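Local coordinates for protein nucleotidyl transferase (Methanothermobacter thermautotrophicus, PDB 6PLJ) that probably transfers nucleotidyl groups as a MobA-like enzyme and may take part in making the pseudomurein cell wall, at residues 49-54 with 82-87; 56-61 with 231-236; 62-67 with 94-99; 88-93 with 100-105; 125-130 with 139-144. One frame throughout, in Å; residues are numbered along the deposited sequence.

Contact 1. Residues 49-54 with 82-87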
# COMPACT_ATOMS: atom_id res chain seq x y z
N PRO A 49 -10.35 20.18 6.78
CA PRO A 49 -9.51 19.07 6.32
C PRO A 49 -9.54 17.88 7.27
O PRO A 49 -9.72 18.02 8.48
CB PRO A 49 -8.10 19.69 6.26
CG PRO A 49 -8.35 21.15 6.13
CD PRO A 49 -9.55 21.39 6.98
N VAL A 50 -9.43 16.71 6.66
CA VAL A 50 -9.38 15.45 7.38
C VAL A 50 -8.22 14.70 6.71
O VAL A 50 -8.10 14.73 5.50
CB VAL A 50 -10.70 14.66 7.19
CG1 VAL A 50 -10.61 13.26 7.79
CG2 VAL A 50 -11.88 15.41 7.80
N HIS A 51 -7.34 14.10 7.51
CA HIS A 51 -6.27 13.27 6.98
C HIS A 51 -6.88 12.15 6.14
O HIS A 51 -7.86 11.52 6.54
CB HIS A 51 -5.45 12.70 8.13
CG HIS A 51 -4.29 11.86 7.70
ND1 HIS A 51 -3.37 12.28 6.76
CD2 HIS A 51 -3.84 10.67 8.15
CE1 HIS A 51 -2.44 11.35 6.61
NE2 HIS A 51 -2.70 10.37 7.46
N LYS A 52 -6.25 11.89 4.99
CA LYS A 52 -6.79 10.97 3.98
C LYS A 52 -7.20 9.62 4.53
O LYS A 52 -8.19 9.05 4.09
CB LYS A 52 -5.81 10.80 2.83
CG LYS A 52 -4.45 10.20 3.19
CD LYS A 52 -3.44 10.34 2.06
CE LYS A 52 -2.05 9.96 2.56
NZ LYS A 52 -1.01 9.76 1.53
N LEU A 53 -6.42 9.11 5.47
CA LEU A 53 -6.66 7.77 5.98
C LEU A 53 -7.90 7.68 6.84
O LEU A 53 -8.43 6.58 7.06
CB LEU A 53 -5.45 7.28 6.78
CG LEU A 53 -4.17 7.13 5.98
CD1 LEU A 53 -3.14 6.46 6.87
CD2 LEU A 53 -4.37 6.33 4.70
N LEU A 54 -8.38 8.83 7.32
CA LEU A 54 -9.52 8.89 8.22
C LEU A 54 -10.81 9.33 7.54
O LEU A 54 -11.85 9.43 8.20
CB LEU A 54 -9.19 9.85 9.37
CG LEU A 54 -7.89 9.55 10.12
CD1 LEU A 54 -7.56 10.69 11.09
CD2 LEU A 54 -7.98 8.22 10.82
N THR A 82 2.47 2.84 11.27
CA THR A 82 1.84 4.12 11.55
C THR A 82 2.90 5.16 11.89
O THR A 82 4.07 4.85 12.10
CB THR A 82 0.82 3.99 12.70
OG1 THR A 82 1.49 3.53 13.89
CG2 THR A 82 -0.30 3.00 12.33
N GLY A 83 2.50 6.42 11.88
CA GLY A 83 3.43 7.51 12.18
C GLY A 83 2.67 8.80 12.26
O GLY A 83 2.24 9.23 13.33
N HIS A 84 2.44 9.41 11.10
CA HIS A 84 1.66 10.61 11.04
C HIS A 84 0.25 10.39 11.56
O HIS A 84 -0.47 9.52 11.07
CB HIS A 84 1.58 11.18 9.64
CG HIS A 84 0.93 12.51 9.61
ND1 HIS A 84 1.47 13.60 10.26
CD2 HIS A 84 -0.23 12.93 9.07
CE1 HIS A 84 0.67 14.63 10.11
NE2 HIS A 84 -0.36 14.26 9.38
N ARG A 85 -0.15 11.20 12.55
CA ARG A 85 -1.46 11.04 13.19
C ARG A 85 -1.70 9.58 13.63
O ARG A 85 -2.80 9.05 13.51
CB ARG A 85 -2.58 11.56 12.28
CG ARG A 85 -2.51 13.08 12.12
CD ARG A 85 -3.54 13.61 11.15
NE ARG A 85 -3.58 15.07 11.23
CZ ARG A 85 -4.32 15.78 12.09
NH1 ARG A 85 -5.17 15.20 12.95
NH2 ARG A 85 -4.23 17.11 12.07
N ALA A 86 -0.65 8.96 14.16
CA ALA A 86 -0.72 7.54 14.55
C ALA A 86 -1.83 7.26 15.54
O ALA A 86 -2.52 6.25 15.41
CB ALA A 86 0.60 7.07 15.12
N GLY A 87 -2.01 8.12 16.54
CA GLY A 87 -3.13 7.94 17.48
C GLY A 87 -4.48 7.73 16.82
O GLY A 87 -5.21 6.77 17.14

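Contact 2. Residues 56-61 with 231-236. With EDO (1,2-ethanediol), chain E.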
# COMPACT_ATOMS: atom_id res chain seq x y z
N PRO A 56 -14.21 8.97 5.39
CA PRO A 56 -15.16 7.88 5.44
C PRO A 56 -15.24 7.15 4.12
O PRO A 56 -15.25 7.77 3.05
CB PRO A 56 -16.49 8.57 5.71
CG PRO A 56 -16.32 9.92 5.15
CD PRO A 56 -14.89 10.28 5.42
N LEU A 57 -15.36 5.84 4.23
CA LEU A 57 -15.47 4.98 3.09
C LEU A 57 -16.09 3.65 3.54
O LEU A 57 -15.59 3.03 4.47
CB LEU A 57 -14.07 4.73 2.53
CG LEU A 57 -13.97 4.37 1.08
CD1 LEU A 57 -14.40 5.55 0.21
CD2 LEU A 57 -12.54 3.95 0.79
N ASN A 58 -17.20 3.26 2.89
CA ASN A 58 -17.82 1.95 3.11
C ASN A 58 -18.26 1.77 4.58
O ASN A 58 -18.13 0.68 5.15
CB ASN A 58 -16.83 0.85 2.67
CG ASN A 58 -17.51 -0.38 2.09
OD1 ASN A 58 -18.57 -0.29 1.48
ND2 ASN A 58 -16.87 -1.53 2.25
N GLY A 59 -18.78 2.84 5.20
CA GLY A 59 -19.14 2.81 6.63
C GLY A 59 -17.97 2.79 7.62
O GLY A 59 -18.18 2.74 8.83
N VAL A 60 -16.74 2.84 7.11
CA VAL A 60 -15.54 2.83 7.96
C VAL A 60 -14.66 3.98 7.48
O VAL A 60 -15.18 4.99 7.01
CB VAL A 60 -14.85 1.44 7.95
CG1 VAL A 60 -15.75 0.40 8.63
CG2 VAL A 60 -14.48 1.00 6.54
N THR A 61 -13.34 3.87 7.65
CA THR A 61 -12.39 4.84 7.13
C THR A 61 -11.60 4.24 5.97
O THR A 61 -11.57 3.02 5.76
CB THR A 61 -11.38 5.20 8.22
OG1 THR A 61 -10.77 4.00 8.68
CG2 THR A 61 -12.04 5.92 9.39
N ASP A 231 -16.99 7.37 -5.16
CA ASP A 231 -18.02 7.14 -6.18
C ASP A 231 -18.06 5.68 -6.63
O ASP A 231 -19.14 5.11 -6.85
CB ASP A 231 -17.81 8.05 -7.39
CG ASP A 231 -18.15 9.51 -7.10
OD1 ASP A 231 -18.78 9.82 -6.06
OD2 ASP A 231 -17.77 10.35 -7.93
N HIS A 232 -16.89 5.06 -6.76
CA HIS A 232 -16.81 3.63 -7.08
C HIS A 232 -17.44 2.76 -6.00
O HIS A 232 -18.20 1.84 -6.31
CB HIS A 232 -15.35 3.25 -7.29
CG HIS A 232 -15.08 1.78 -7.25
ND1 HIS A 232 -15.52 0.91 -8.21
CD2 HIS A 232 -14.36 1.05 -6.37
CE1 HIS A 232 -15.09 -0.31 -7.93
NE2 HIS A 232 -14.39 -0.25 -6.81
N PHE A 233 -17.09 3.06 -4.74
CA PHE A 233 -17.63 2.34 -3.58
C PHE A 233 -19.16 2.48 -3.51
O PHE A 233 -19.86 1.48 -3.31
CB PHE A 233 -16.95 2.83 -2.29
CG PHE A 233 -15.69 2.07 -1.93
CD1 PHE A 233 -14.56 2.15 -2.73
CD2 PHE A 233 -15.64 1.29 -0.79
CE1 PHE A 233 -13.42 1.45 -2.41
CE2 PHE A 233 -14.49 0.59 -0.46
CZ PHE A 233 -13.38 0.67 -1.27
N LEU A 234 -19.67 3.70 -3.71
CA LEU A 234 -21.14 3.94 -3.73
C LEU A 234 -21.84 3.12 -4.83
O LEU A 234 -22.96 2.65 -4.63
CB LEU A 234 -21.46 5.43 -3.88
CG LEU A 234 -21.17 6.30 -2.65
CD1 LEU A 234 -21.18 7.77 -3.01
CD2 LEU A 234 -22.17 6.02 -1.53
N ARG A 235 -21.18 2.94 -5.97
CA ARG A 235 -21.76 2.14 -7.07
C ARG A 235 -21.80 0.67 -6.77
O ARG A 235 -22.80 0.01 -7.07
CB ARG A 235 -20.98 2.29 -8.37
CG ARG A 235 -21.30 3.53 -9.16
CD ARG A 235 -20.74 3.38 -10.57
NE ARG A 235 -19.27 3.28 -10.56
CZ ARG A 235 -18.43 4.32 -10.53
NH1 ARG A 235 -17.13 4.09 -10.53
NH2 ARG A 235 -18.86 5.57 -10.49
N THR A 236 -20.72 0.14 -6.19
CA THR A 236 -20.55 -1.29 -5.99
C THR A 236 -21.02 -1.75 -4.60
O THR A 236 -20.81 -2.91 -4.24
CB THR A 236 -19.08 -1.70 -6.20
OG1 THR A 236 -18.25 -0.98 -5.28
CG2 THR A 236 -18.64 -1.38 -7.62
C1 EDO E . -17.28 14.10 -7.35
O1 EDO E . -17.99 12.89 -7.07
C2 EDO E . -16.20 13.81 -8.38
O2 EDO E . -15.91 12.41 -8.37

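Contact 3. Residues 62-67 with 94-99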
# COMPACT_ATOMS: atom_id res chain seq x y z
N VAL A 62 -10.93 5.11 5.24
CA VAL A 62 -10.03 4.69 4.17
C VAL A 62 -9.08 3.61 4.67
O VAL A 62 -8.90 2.60 4.02
CB VAL A 62 -9.26 5.92 3.61
CG1 VAL A 62 -8.02 5.53 2.80
CG2 VAL A 62 -10.19 6.75 2.75
N ILE A 63 -8.42 3.85 5.81
CA ILE A 63 -7.42 2.89 6.27
C ILE A 63 -8.05 1.55 6.63
O ILE A 63 -7.49 0.49 6.31
CB ILE A 63 -6.52 3.44 7.41
CG1 ILE A 63 -5.38 2.46 7.72
CG2 ILE A 63 -7.30 3.77 8.68
CD1 ILE A 63 -4.47 2.16 6.55
N GLU A 64 -9.23 1.57 7.25
CA GLU A 64 -9.93 0.33 7.54
C GLU A 64 -10.28 -0.40 6.25
O GLU A 64 -10.20 -1.63 6.19
CB GLU A 64 -11.20 0.58 8.36
CG GLU A 64 -10.94 0.93 9.81
CD GLU A 64 -12.16 1.51 10.50
OE1 GLU A 64 -12.92 0.72 11.12
OE2 GLU A 64 -12.34 2.74 10.44
N ALA A 65 -10.69 0.33 5.22
CA ALA A 65 -10.99 -0.28 3.93
C ALA A 65 -9.78 -0.99 3.33
O ALA A 65 -9.87 -2.12 2.85
CB ALA A 65 -11.54 0.74 2.97
N THR A 66 -8.63 -0.32 3.37
CA THR A 66 -7.40 -0.92 2.85
C THR A 66 -7.04 -2.19 3.61
O THR A 66 -6.74 -3.20 3.00
CB THR A 66 -6.24 0.06 2.93
OG1 THR A 66 -6.54 1.18 2.11
CG2 THR A 66 -4.94 -0.58 2.47
N VAL A 67 -7.06 -2.11 4.93
CA VAL A 67 -6.68 -3.25 5.76
C VAL A 67 -7.65 -4.42 5.54
O VAL A 67 -7.21 -5.56 5.41
CB VAL A 67 -6.59 -2.86 7.25
CG1 VAL A 67 -6.46 -4.09 8.14
CG2 VAL A 67 -5.41 -1.90 7.45
N SER A 94 -8.57 -0.02 15.66
CA SER A 94 -8.57 -0.67 16.97
C SER A 94 -9.37 -1.98 17.06
O SER A 94 -9.01 -2.85 17.86
CB SER A 94 -9.06 0.31 18.04
OG SER A 94 -10.40 0.65 17.80
N GLY A 95 -10.40 -2.13 16.23
CA GLY A 95 -11.17 -3.39 16.18
C GLY A 95 -10.61 -4.48 15.28
O GLY A 95 -11.20 -5.57 15.19
N MET A 96 -9.49 -4.23 14.61
CA MET A 96 -9.06 -5.10 13.51
C MET A 96 -7.87 -5.95 13.91
O MET A 96 -7.09 -5.60 14.80
CB MET A 96 -8.73 -4.26 12.27
CG MET A 96 -9.91 -3.44 11.79
SD MET A 96 -9.61 -2.70 10.19
CE MET A 96 -10.04 -4.02 9.07
N ASP A 97 -7.73 -7.08 13.23
CA ASP A 97 -6.71 -8.05 13.58
C ASP A 97 -5.41 -7.70 12.86
O ASP A 97 -5.05 -8.29 11.85
CB ASP A 97 -7.20 -9.46 13.23
CG ASP A 97 -6.23 -10.55 13.67
OD1 ASP A 97 -5.41 -10.34 14.57
OD2 ASP A 97 -6.30 -11.63 13.07
N VAL A 98 -4.74 -6.68 13.38
CA VAL A 98 -3.47 -6.20 12.82
C VAL A 98 -2.43 -6.03 13.91
O VAL A 98 -2.77 -5.87 15.08
CB VAL A 98 -3.62 -4.85 12.10
CG1 VAL A 98 -4.51 -5.00 10.89
CG2 VAL A 98 -4.16 -3.76 13.01
N ARG A 99 -1.17 -6.03 13.49
CA ARG A 99 -0.03 -5.76 14.34
C ARG A 99 0.49 -4.40 13.93
O ARG A 99 0.95 -4.21 12.81
CB ARG A 99 1.02 -6.85 14.13
CG ARG A 99 2.37 -6.60 14.78
CD ARG A 99 3.28 -7.80 14.64
NE ARG A 99 2.75 -8.98 15.30
CZ ARG A 99 2.93 -9.28 16.60
NH1 ARG A 99 3.67 -8.52 17.41
NH2 ARG A 99 2.39 -10.40 17.07

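Contact 4. Residues 88-93 with 100-105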
# COMPACT_ATOMS: atom_id res chain seq x y z
N GLU A 88 -4.79 8.59 15.86
CA GLU A 88 -6.06 8.53 15.15
C GLU A 88 -6.14 7.34 14.21
O GLU A 88 -7.19 6.71 14.11
CB GLU A 88 -6.30 9.81 14.35
CG GLU A 88 -6.57 11.04 15.20
CD GLU A 88 -6.62 12.28 14.35
OE1 GLU A 88 -5.55 12.75 13.93
OE2 GLU A 88 -7.73 12.77 14.08
N VAL A 89 -5.04 7.04 13.52
CA VAL A 89 -5.01 5.90 12.60
C VAL A 89 -5.15 4.60 13.39
O VAL A 89 -5.94 3.73 13.03
CB VAL A 89 -3.74 5.93 11.71
CG1 VAL A 89 -3.60 4.66 10.91
CG2 VAL A 89 -3.77 7.14 10.77
N GLU A 90 -4.44 4.51 14.50
CA GLU A 90 -4.52 3.34 15.38
C GLU A 90 -5.91 3.18 16.00
O GLU A 90 -6.42 2.05 16.08
CB GLU A 90 -3.42 3.39 16.43
CG GLU A 90 -2.04 3.22 15.81
CD GLU A 90 -0.91 3.55 16.74
OE1 GLU A 90 -1.14 3.71 17.96
OE2 GLU A 90 0.23 3.68 16.26
N GLU A 91 -6.56 4.29 16.35
CA GLU A 91 -7.93 4.20 16.87
C GLU A 91 -8.88 3.70 15.78
O GLU A 91 -9.75 2.88 16.07
CB GLU A 91 -8.39 5.55 17.45
CG GLU A 91 -9.82 5.59 17.97
CD GLU A 91 -10.13 4.56 19.05
OE1 GLU A 91 -9.22 4.19 19.84
OE2 GLU A 91 -11.29 4.11 19.10
N ALA A 92 -8.70 4.16 14.53
CA ALA A 92 -9.49 3.67 13.41
C ALA A 92 -9.37 2.16 13.24
O ALA A 92 -10.35 1.51 12.93
CB ALA A 92 -9.14 4.38 12.11
N LEU A 93 -8.18 1.63 13.48
CA LEU A 93 -7.91 0.20 13.32
C LEU A 93 -8.14 -0.64 14.56
O LEU A 93 -7.95 -1.85 14.50
CB LEU A 93 -6.47 -0.00 12.85
CG LEU A 93 -6.19 0.58 11.47
CD1 LEU A 93 -4.73 0.41 11.11
CD2 LEU A 93 -7.08 -0.05 10.40
N VAL A 100 0.37 -3.44 14.85
CA VAL A 100 0.77 -2.07 14.58
C VAL A 100 2.19 -1.82 15.05
O VAL A 100 2.55 -2.15 16.19
CB VAL A 100 -0.16 -1.08 15.30
CG1 VAL A 100 0.34 0.35 15.12
CG2 VAL A 100 -1.58 -1.22 14.78
N VAL A 101 3.00 -1.24 14.17
CA VAL A 101 4.33 -0.75 14.53
C VAL A 101 4.41 0.70 14.13
O VAL A 101 3.98 1.08 13.04
CB VAL A 101 5.49 -1.56 13.93
CG1 VAL A 101 5.49 -2.96 14.52
CG2 VAL A 101 5.45 -1.62 12.41
N ARG A 102 4.93 1.53 15.02
CA ARG A 102 4.97 2.96 14.78
C ARG A 102 6.37 3.39 14.36
O ARG A 102 7.38 2.94 14.94
CB ARG A 102 4.48 3.69 16.03
CG ARG A 102 3.99 5.09 15.76
CD ARG A 102 3.61 5.79 17.06
NE ARG A 102 2.30 5.42 17.60
CZ ARG A 102 1.71 6.06 18.61
NH1 ARG A 102 2.33 7.08 19.21
NH2 ARG A 102 0.52 5.70 19.04
N ASN A 103 6.43 4.24 13.36
CA ASN A 103 7.74 4.83 13.05
C ASN A 103 8.05 5.82 14.17
O ASN A 103 7.25 6.66 14.45
CB ASN A 103 7.70 5.66 11.76
CG ASN A 103 7.62 4.84 10.50
OD1 ASN A 103 8.21 3.77 10.42
ND2 ASN A 103 6.94 5.37 9.52
N ASP A 104 9.23 5.72 14.74
CA ASP A 104 9.71 6.69 15.73
C ASP A 104 11.22 6.77 15.53
O ASP A 104 11.93 5.84 15.94
CB ASP A 104 9.35 6.24 17.15
CG ASP A 104 9.78 7.23 18.23
OD1 ASP A 104 10.18 8.38 17.91
OD2 ASP A 104 9.70 6.86 19.43
N PRO A 105 11.74 7.84 14.91
CA PRO A 105 11.01 9.08 14.55
C PRO A 105 10.00 8.95 13.41
O PRO A 105 10.11 8.04 12.58
CB PRO A 105 12.14 10.04 14.13
CG PRO A 105 13.22 9.13 13.63
CD PRO A 105 13.18 7.95 14.57

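Contact 5. Residues 125-130 with 139-144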
# COMPACT_ATOMS: atom_id res chain seq x y z
N ILE A 125 7.40 -14.06 2.28
CA ILE A 125 6.86 -13.22 1.21
C ILE A 125 6.12 -12.09 1.88
O ILE A 125 5.37 -12.32 2.83
CB ILE A 125 5.89 -14.00 0.31
CG1 ILE A 125 6.62 -15.12 -0.43
CG2 ILE A 125 5.20 -13.09 -0.70
CD1 ILE A 125 7.59 -14.65 -1.50
N ILE A 126 6.34 -10.88 1.39
CA ILE A 126 5.66 -9.71 1.92
C ILE A 126 4.77 -9.12 0.84
O ILE A 126 5.23 -8.83 -0.25
CB ILE A 126 6.65 -8.61 2.37
CG1 ILE A 126 7.75 -9.16 3.30
CG2 ILE A 126 5.90 -7.49 3.06
CD1 ILE A 126 7.27 -9.77 4.59
N LEU A 127 3.50 -8.88 1.19
CA LEU A 127 2.60 -8.08 0.36
C LEU A 127 2.61 -6.66 0.93
O LEU A 127 2.16 -6.45 2.04
CB LEU A 127 1.19 -8.67 0.41
CG LEU A 127 0.09 -7.85 -0.28
CD1 LEU A 127 0.35 -7.80 -1.78
CD2 LEU A 127 -1.27 -8.43 0.05
N CYS A 128 3.16 -5.72 0.15
CA CYS A 128 3.28 -4.32 0.58
C CYS A 128 2.13 -3.53 -0.03
O CYS A 128 1.94 -3.56 -1.25
CB CYS A 128 4.59 -3.72 0.08
SG CYS A 128 6.05 -4.46 0.86
N ALA A 129 1.36 -2.84 0.82
CA ALA A 129 0.21 -2.07 0.37
C ALA A 129 0.25 -0.67 0.96
O ALA A 129 0.73 -0.47 2.08
CB ALA A 129 -1.08 -2.75 0.77
N ALA A 130 -0.26 0.28 0.19
CA ALA A 130 -0.38 1.65 0.63
C ALA A 130 -1.69 1.85 1.36
O ALA A 130 -2.76 1.52 0.84
CB ALA A 130 -0.32 2.58 -0.57
N ALA A 139 -9.13 -9.88 -4.44
CA ALA A 139 -8.72 -10.80 -5.50
C ALA A 139 -7.45 -10.33 -6.20
O ALA A 139 -6.57 -11.13 -6.50
CB ALA A 139 -9.85 -11.00 -6.50
N THR A 140 -7.33 -9.02 -6.42
CA THR A 140 -6.14 -8.48 -7.05
C THR A 140 -4.94 -8.64 -6.12
O THR A 140 -3.87 -9.04 -6.56
CB THR A 140 -6.34 -7.01 -7.43
OG1 THR A 140 -7.37 -6.96 -8.43
CG2 THR A 140 -5.07 -6.41 -7.97
N LEU A 141 -5.13 -8.31 -4.85
CA LEU A 141 -4.05 -8.46 -3.85
C LEU A 141 -3.57 -9.91 -3.77
O LEU A 141 -2.36 -10.17 -3.72
CB LEU A 141 -4.54 -7.98 -2.48
CG LEU A 141 -4.76 -6.47 -2.36
CD1 LEU A 141 -5.50 -6.10 -1.09
CD2 LEU A 141 -3.44 -5.71 -2.44
N ARG A 142 -4.53 -10.84 -3.78
CA ARG A 142 -4.21 -12.26 -3.75
C ARG A 142 -3.38 -12.67 -4.96
O ARG A 142 -2.38 -13.37 -4.81
CB ARG A 142 -5.50 -13.08 -3.66
CG ARG A 142 -5.29 -14.57 -3.46
CD ARG A 142 -6.63 -15.27 -3.51
NE ARG A 142 -7.49 -14.94 -2.37
CZ ARG A 142 -7.48 -15.54 -1.18
NH1 ARG A 142 -6.63 -16.53 -0.91
NH2 ARG A 142 -8.33 -15.13 -0.23
N ARG A 143 -3.78 -12.23 -6.16
CA ARG A 143 -3.04 -12.51 -7.39
C ARG A 143 -1.62 -11.96 -7.33
O ARG A 143 -0.66 -12.63 -7.75
CB ARG A 143 -3.75 -11.95 -8.62
CG ARG A 143 -4.91 -12.79 -9.12
CD ARG A 143 -5.39 -12.35 -10.49
NE ARG A 143 -6.31 -11.21 -10.39
CZ ARG A 143 -7.60 -11.31 -10.06
NH1 ARG A 143 -8.34 -10.20 -9.98
NH2 ARG A 143 -8.16 -12.49 -9.79
N ILE A 144 -1.47 -10.75 -6.80
CA ILE A 144 -0.15 -10.14 -6.64
C ILE A 144 0.71 -11.00 -5.70
O ILE A 144 1.84 -11.34 -6.04
CB ILE A 144 -0.26 -8.67 -6.17
CG1 ILE A 144 -0.84 -7.85 -7.33
CG2 ILE A 144 1.10 -8.10 -5.75
CD1 ILE A 144 -1.21 -6.43 -6.98

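Contact 1. Residues 49-54 with 82-87
The backbone O of H51 accepts the N-H of L54 at 2.8 Å, and this bond closes the short 3-10 turn 52-54 just beyond the histidine whose ring meets H84 and R85. That ring stands off the backbone with CG anti to the backbone N (chi1 -177°) and offers one face to H84. The imidazole of H84 arrives edge first: its CD2 lies 3.7 Å from H51 CE1, and the two planes stand at 78°, an edge-to-face aromatic pair with centroids 5.0 Å apart. On the other face of the H51 ring lies the backbone N of L53, toward the rim.

R85 passes alongside. Its CD comes to 3.7 Å from H51 CB, while its CG sits over a face of the H84 ring, so the arginine's methylenes touch both histidines. The charged end belongs elsewhere: NH1 forms a salt bridge with E88, one turn into helix 86-92, for which R85 is the N-cap residue. H84 and R85 are the central pair of a type II turn, G83 to A86, whose closing bond is weak.

Next to H51, K52 reaches D132 by a salt bridge. A lysine ahead of a leucine-rich LLPL run is familiar in this family, consistent with a nucleotide pocket nearby. A 1,2-ethanediol, probably from the crystallisation liquor, lies about 6 Å from the H84 side chain. With no hydrogen bond crossing, the two loops are held by a polarised C-H edge against an aromatic face and by methylene packing.

Contact 2. Residues 56-61 with 231-236
A beta hairpin with a two-residue type I' turn, L57 to V60, packs its L57 and N58 against F233 of the C-terminal helix 223-236. N58 and G59 both take the positive phi values that such a turn needs, and the Asn-Gly pair is a classic sequence for it. L57 and V60 bond to each other in both directions: L57 N to V60 O and V60 N to L57 O are each 2.9 Å.

L57 carries the apolar part. Its CD2 sits over one face of the F233 ring, 4.0 Å from the centroid and 13° off the normal, a CH-pi contact. A chi1 of -155° turns CG away from the backbone N and sends the branch toward F233; Y226 and I229 of the same helix, and V62 and A65 of helix 62-72, also pack on it. N58 comes instead at the rim, with its CB 3.7 Å from F233 CD2 and its amide turned 80° to the ring. A second conformer exists for both N58 and F233, so both contacts describe the given conformers.

Two residues before F233, D231 OD2 receives both hydroxyls of a 1,2-ethanediol, from O1 at 2.7 Å and from O2 at 2.8 Å. If an alanine stood here, both hydroxyls would probably lose their common acceptor, leaving the diol free to turn or depart. The diol probably came from the crystallisation liquor. Between residues 56-61 and 231-236 no hydrogen bond forms, though P56 O bonds to Y226 OH nearby; this contact rests on dispersion and CH-pi packing, which probably leaves room for the alternate conformers.

Contact 3. Residues 62-67 with 94-99
M96 lays its thioether along helix 62-72 and meets V67 and E64 one turn apart. The chain runs out from the loop and then bends at the sulfur (chi3 84°), which swings the terminal methyl against the helix. CE ends up 3.7 Å from V67 CG1 and equally 3.7 Å from the backbone O of E64. The sulfur meets the aliphatic stem of the glutamate instead, with SD 3.9 Å from E64 CG; the carboxylate lies elsewhere, hydrogen-bonded to T61 at the helix start.

V67 has a second neighbour. Its CG1, turned to the far side of CB from the backbone N (chi1 169°), touches V98 CG1 at 3.5 Å, tighter than the usual contact of two methyls. V67 CG1 thus touches both M96 and V98, and V98 passes the packing on to C78 and V80 of strand 77-82. With an alanine in place of M96, V67 and the E64 stem would probably lose the thioether that covers them, opening a gap between loop and helix.

D97, between the two apolar residues, is the centre of an inverse gamma turn, its closing bond from V98 N to M96 O being weak. Segment 94-99 joins helix 86-92 to the parallel edge strand 99-102 within a beta-alpha-beta crossover, and its packing on helix 62-72 is consistent with a Rossmann-like alpha/beta fold.

Contact 4. Residues 88-93 with 100-105
E90 and R102 pair across a beta-alpha-beta unit, strand 77-82, helix 86-92, strand 99-102, linking the helix to the edge strand that follows it. The ionic part is a two-pronged, side-on salt bridge. R102 NH2 gives its hydrogen to E90 OE1 at 2.8 Å, with a nearly straight angle of 168°, and R102 NE gives to E90 OE2 at 3.0 Å. Both carboxylate oxygens are met on the syn side, by donors that come in tilted from the carboxylate plane. The oxygens lie in or close to the guanidinium plane, yet the carboxylate itself is turned by 38°, so the two groups are not coplanar. A bend at chi3 (-80°) turns the guanidinium across toward the helix.

Further hydrogen bonding comes from T82, at the end of strand 77-82: its OG1 bonds to E90 OE2, which therefore serves two partners, while OE1 has the other arginine nitrogen. Three bonds hold the carboxylate and should leave it little freedom to rotate, although the site lies at the surface.

The packing part involves V100, two residues before R102 on the strand. Its CG1 touches the glutamate, 3.5 Å from E90 OE2 and 3.8 Å from E90 CG.

Contact 5. Residues 125-130 with 139-144
L127 points from the middle of strand 125-130 into helix 138-147 and divides its two methyls between L141 and I144. CD1 reaches I144 CG2 at 4.1 Å and also faces the backbone O of L141 at 4.1 Å; CD2 meets L141 CB at 4.2 Å. The leucine side chain crosses those of L141 and I144 at about a right angle, and its chi1 of 173° extends it straight at the helix. All three residues are buried, and contact between the side chains is purely apolar.

Around this first shell, A175 of the adjacent antiparallel strand 174-177 touches both L127 and I144, while A73 and P173 pack on L141. Strand position is set by backbone bonds from L127 to S26 and V28 in strand 25-31, and from I126 to A176 on the other flank. The helix has polar ties of its own: I144 O bonds to S154 OG, and T140 OG1 to E216. I126 and C128 turn instead to helix 178-184.

Strand 125-130, inside the mixed sheet and covered by the helix that follows it, fits a Rossmann-like alpha/beta fold.

Contacts 1, 3 and 4 form one cluster around helix 86-92 and the strands beside it. Contacts 1 and 4 are closest, with centres 9 Å apart, and share the helix; besides the T82-E90 bond, T82 O lies 2.7 Å from N103 N. Centre to centre, contact 3 is about 11 Å from contact 4 and about 13 Å from contact 1, joined to the latter by a probable bond from I63 N to L53 O, 3.0 Å. Contact 2 adds the C-terminal helix and touches contact 4 where T61 OG1 meets A92 CB at 3.8 Å. Contact 5 stands about 23 Å from contact 1, centre to centre, yet touches contact 3, T66 CG2 lying 3.4 Å from A130 O.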